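Local structure of putative hydrolase (Chloroflexus aurantiacus J-10-fl, 3CMN) at residues Q169-S173 with Q285-I290. The protein is a putative hydrolase, probably a zincin-like metallopeptidase, captured here as the apoenzyme. Coordinates in Å, arbitrary orientation, origin at the centre of the assembly. Numbering follows the deposited sequence.
Sequences QLGLS and QIEQQI
The short link from helix 160-169 to helix 174-193 packs on one face of helix 283-307. Gly-171 ends the first helix in a Schellman motif (phi/psi 56/43); Leu-172 follows extended (-102/169), and Ser-173, chi1 t, N-caps the next helix, which carries the HExxH pattern expected of a zincin-like peptidase, through a weak bond to Asp-176. Leu-170 and Leu-172, both near the mt rotamer, point toward helical residues 285-290, with CA atoms 6.1 Å (Leu-170 to Gln-289) and 6.9 Å (Leu-172 to Ile-286) apart. Gln-285 O accepts Gln-289 N (2.9 Å); its CB lies 4.4 Å from Leu-172 CD2. Ile-286 CG1 meets the same Leu-172 CD2 at 3.6 Å. One turn on, Gln-289 flanks both leucines, its CB 4.2 Å from Leu-172 CD1 and its side-chain end close to the Leu-170 carbonyl. Ile-290 CD1 touches Leu-170 CD1 at 3.8 Å. Both isoleucines also rest on Trp-180 of helix 174-193. Of 284 Å² buried, most belongs to leucine and isoleucine, so the contact is largely apolar.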
ATOM      1  N   GLN A 169     -18.858  -2.142 -10.494  1.00 44.72           N
ATOM      2  CA  GLN A 169     -19.067  -3.564 -10.301  1.00 45.06           C
ATOM      3  C   GLN A 169     -19.640  -3.810  -8.904  1.00 44.85           C
ATOM      4  O   GLN A 169     -20.326  -4.798  -8.676  1.00 45.14           O
ATOM      5  CB  GLN A 169     -17.749  -4.326 -10.458  1.00 47.91           C
ATOM      6  CG  GLN A 169     -17.474  -4.804 -11.880  1.00 51.27           C
ATOM      7  CD  GLN A 169     -16.083  -4.436 -12.378  1.00 52.96           C
ATOM      8  OE1 GLN A 169     -15.070  -4.887 -11.836  1.00 53.45           O
ATOM      9  NE2 GLN A 169     -16.031  -3.608 -13.419  1.00 53.96           N
ATOM     10  N   LEU A 170     -19.359  -2.904  -7.974  1.00 43.34           N
ATOM     11  CA  LEU A 170     -19.837  -3.043  -6.608  1.00 41.52           C
ATOM     12  C   LEU A 170     -21.083  -2.225  -6.318  1.00 40.43           C
ATOM     13  O   LEU A 170     -21.545  -2.181  -5.178  1.00 41.06           O
ATOM     14  CB  LEU A 170     -18.739  -2.631  -5.627  1.00 41.57           C
ATOM     15  CG  LEU A 170     -17.448  -3.446  -5.672  1.00 42.07           C
ATOM     16  CD1 LEU A 170     -16.466  -2.870  -4.660  1.00 39.44           C
ATOM     17  CD2 LEU A 170     -17.747  -4.916  -5.370  1.00 40.22           C
ATOM     18  N   GLY A 171     -21.627  -1.580  -7.343  1.00 39.97           N
ATOM     19  CA  GLY A 171     -22.813  -0.765  -7.160  1.00 38.06           C
ATOM     20  C   GLY A 171     -22.613   0.289  -6.088  1.00 38.45           C
ATOM     21  O   GLY A 171     -23.491   0.537  -5.259  1.00 38.20           O
ATOM     22  N   LEU A 172     -21.452   0.929  -6.101  1.00 38.11           N
ATOM     23  CA  LEU A 172     -21.171   1.941  -5.102  1.00 35.79           C
ATOM     24  C   LEU A 172     -21.348   3.336  -5.653  1.00 35.91           C
ATOM     25  O   LEU A 172     -21.517   3.531  -6.855  1.00 34.82           O
ATOM     26  CB  LEU A 172     -19.757   1.760  -4.546  1.00 36.29           C
ATOM     27  CG  LEU A 172     -19.572   0.551  -3.624  1.00 36.91           C
ATOM     28  CD1 LEU A 172     -18.109   0.263  -3.418  1.00 36.69           C
ATOM     29  CD2 LEU A 172     -20.249   0.828  -2.291  1.00 37.97           C
ATOM     30  N   SER A 173     -21.325   4.295  -4.737  1.00 35.33           N
ATOM     31  CA  SER A 173     -21.476   5.708  -5.025  1.00 36.90           C
ATOM     32  C   SER A 173     -20.196   6.308  -5.635  1.00 37.64           C
ATOM     33  O   SER A 173     -19.093   6.085  -5.143  1.00 38.74           O
ATOM     34  CB  SER A 173     -21.830   6.431  -3.719  1.00 37.98           C
ATOM     35  OG  SER A 173     -21.814   7.841  -3.867  1.00 41.15           O
ATOM     36  N   GLN A 285     -21.578   0.370   3.685  1.00 50.73           N
ATOM     37  CA  GLN A 285     -21.813  -0.269   2.394  1.00 50.21           C
ATOM     38  C   GLN A 285     -20.500  -0.637   1.696  1.00 49.28           C
ATOM     39  O   GLN A 285     -20.308  -1.781   1.262  1.00 49.14           O
ATOM     40  CB  GLN A 285     -22.608   0.669   1.474  1.00 50.80           C
ATOM     41  CG  GLN A 285     -24.125   0.688   1.693  1.00 53.28           C
ATOM     42  CD  GLN A 285     -24.539   1.285   3.029  1.00 53.80           C
ATOM     43  OE1 GLN A 285     -24.149   2.401   3.367  1.00 52.92           O
ATOM     44  NE2 GLN A 285     -25.342   0.544   3.789  1.00 54.08           N
ATOM     45  N   ILE A 286     -19.607   0.345   1.592  1.00 48.09           N
ATOM     46  CA  ILE A 286     -18.316   0.161   0.931  1.00 46.97           C
ATOM     47  C   ILE A 286     -17.479  -0.916   1.601  1.00 47.67           C
ATOM     48  O   ILE A 286     -17.067  -1.881   0.953  1.00 45.80           O
ATOM     49  CB  ILE A 286     -17.509   1.488   0.898  1.00 44.70           C
ATOM     50  CG1 ILE A 286     -18.308   2.565   0.165  1.00 42.57           C
ATOM     51  CG2 ILE A 286     -16.177   1.277   0.194  1.00 42.53           C
ATOM     52  CD1 ILE A 286     -17.685   3.933   0.243  1.00 41.30           C
ATOM     53  N   GLU A 287     -17.227  -0.749   2.895  1.00 49.73           N
ATOM     54  CA  GLU A 287     -16.437  -1.721   3.637  1.00 52.51           C
ATOM     55  C   GLU A 287     -16.941  -3.127   3.344  1.00 53.05           C
ATOM     56  O   GLU A 287     -16.149  -4.050   3.158  1.00 53.41           O
ATOM     57  CB  GLU A 287     -16.505  -1.434   5.139  1.00 53.74           C
ATOM     58  CG  GLU A 287     -15.715  -0.201   5.596  1.00 56.75           C
ATOM     59  CD  GLU A 287     -14.269  -0.194   5.093  1.00 58.92           C
ATOM     60  OE1 GLU A 287     -13.695  -1.284   4.878  1.00 58.95           O
ATOM     61  OE2 GLU A 287     -13.696   0.905   4.922  1.00 59.89           O
ATOM     62  N   GLN A 288     -18.262  -3.278   3.276  1.00 54.21           N
ATOM     63  CA  GLN A 288     -18.880  -4.572   2.988  1.00 54.50           C
ATOM     64  C   GLN A 288     -18.502  -5.050   1.594  1.00 53.22           C
ATOM     65  O   GLN A 288     -17.944  -6.136   1.422  1.00 52.53           O
ATOM     66  CB  GLN A 288     -20.401  -4.466   3.057  1.00 56.82           C
ATOM     67  CG  GLN A 288     -20.935  -4.030   4.395  1.00 60.92           C
ATOM     68  CD  GLN A 288     -22.424  -3.792   4.351  1.00 63.82           C
ATOM     69  OE1 GLN A 288     -23.199  -4.697   4.036  1.00 64.83           O
ATOM     70  NE2 GLN A 288     -22.837  -2.565   4.658  1.00 65.82           N
ATOM     71  N   GLN A 289     -18.824  -4.224   0.603  1.00 51.85           N
ATOM     72  CA  GLN A 289     -18.554  -4.518  -0.803  1.00 51.42           C
ATOM     73  C   GLN A 289     -17.079  -4.693  -1.171  1.00 49.99           C
ATOM     74  O   GLN A 289     -16.718  -5.577  -1.946  1.00 49.27           O
ATOM     75  CB  GLN A 289     -19.144  -3.403  -1.677  1.00 51.38           C
ATOM     76  CG  GLN A 289     -20.653  -3.364  -1.686  1.00 51.39           C
ATOM     77  CD  GLN A 289     -21.243  -4.574  -2.369  1.00 50.93           C
ATOM     78  OE1 GLN A 289     -21.163  -4.713  -3.591  1.00 52.23           O
ATOM     79  NE2 GLN A 289     -21.829  -5.466  -1.588  1.00 50.03           N
ATOM     80  N   ILE A 290     -16.235  -3.839  -0.616  1.00 49.79           N
ATOM     81  CA  ILE A 290     -14.812  -3.865  -0.915  1.00 49.55           C
ATOM     82  C   ILE A 290     -14.031  -4.992  -0.215  1.00 48.86           C
ATOM     83  O   ILE A 290     -12.862  -5.228  -0.513  1.00 48.72           O
ATOM     84  CB  ILE A 290     -14.193  -2.480  -0.578  1.00 47.97           C
ATOM     85  CG1 ILE A 290     -12.914  -2.272  -1.378  1.00 48.17           C
ATOM     86  CG2 ILE A 290     -13.939  -2.366   0.908  1.00 48.77           C
ATOM     87  CD1 ILE A 290     -13.126  -2.322  -2.890  1.00 45.62           C
TER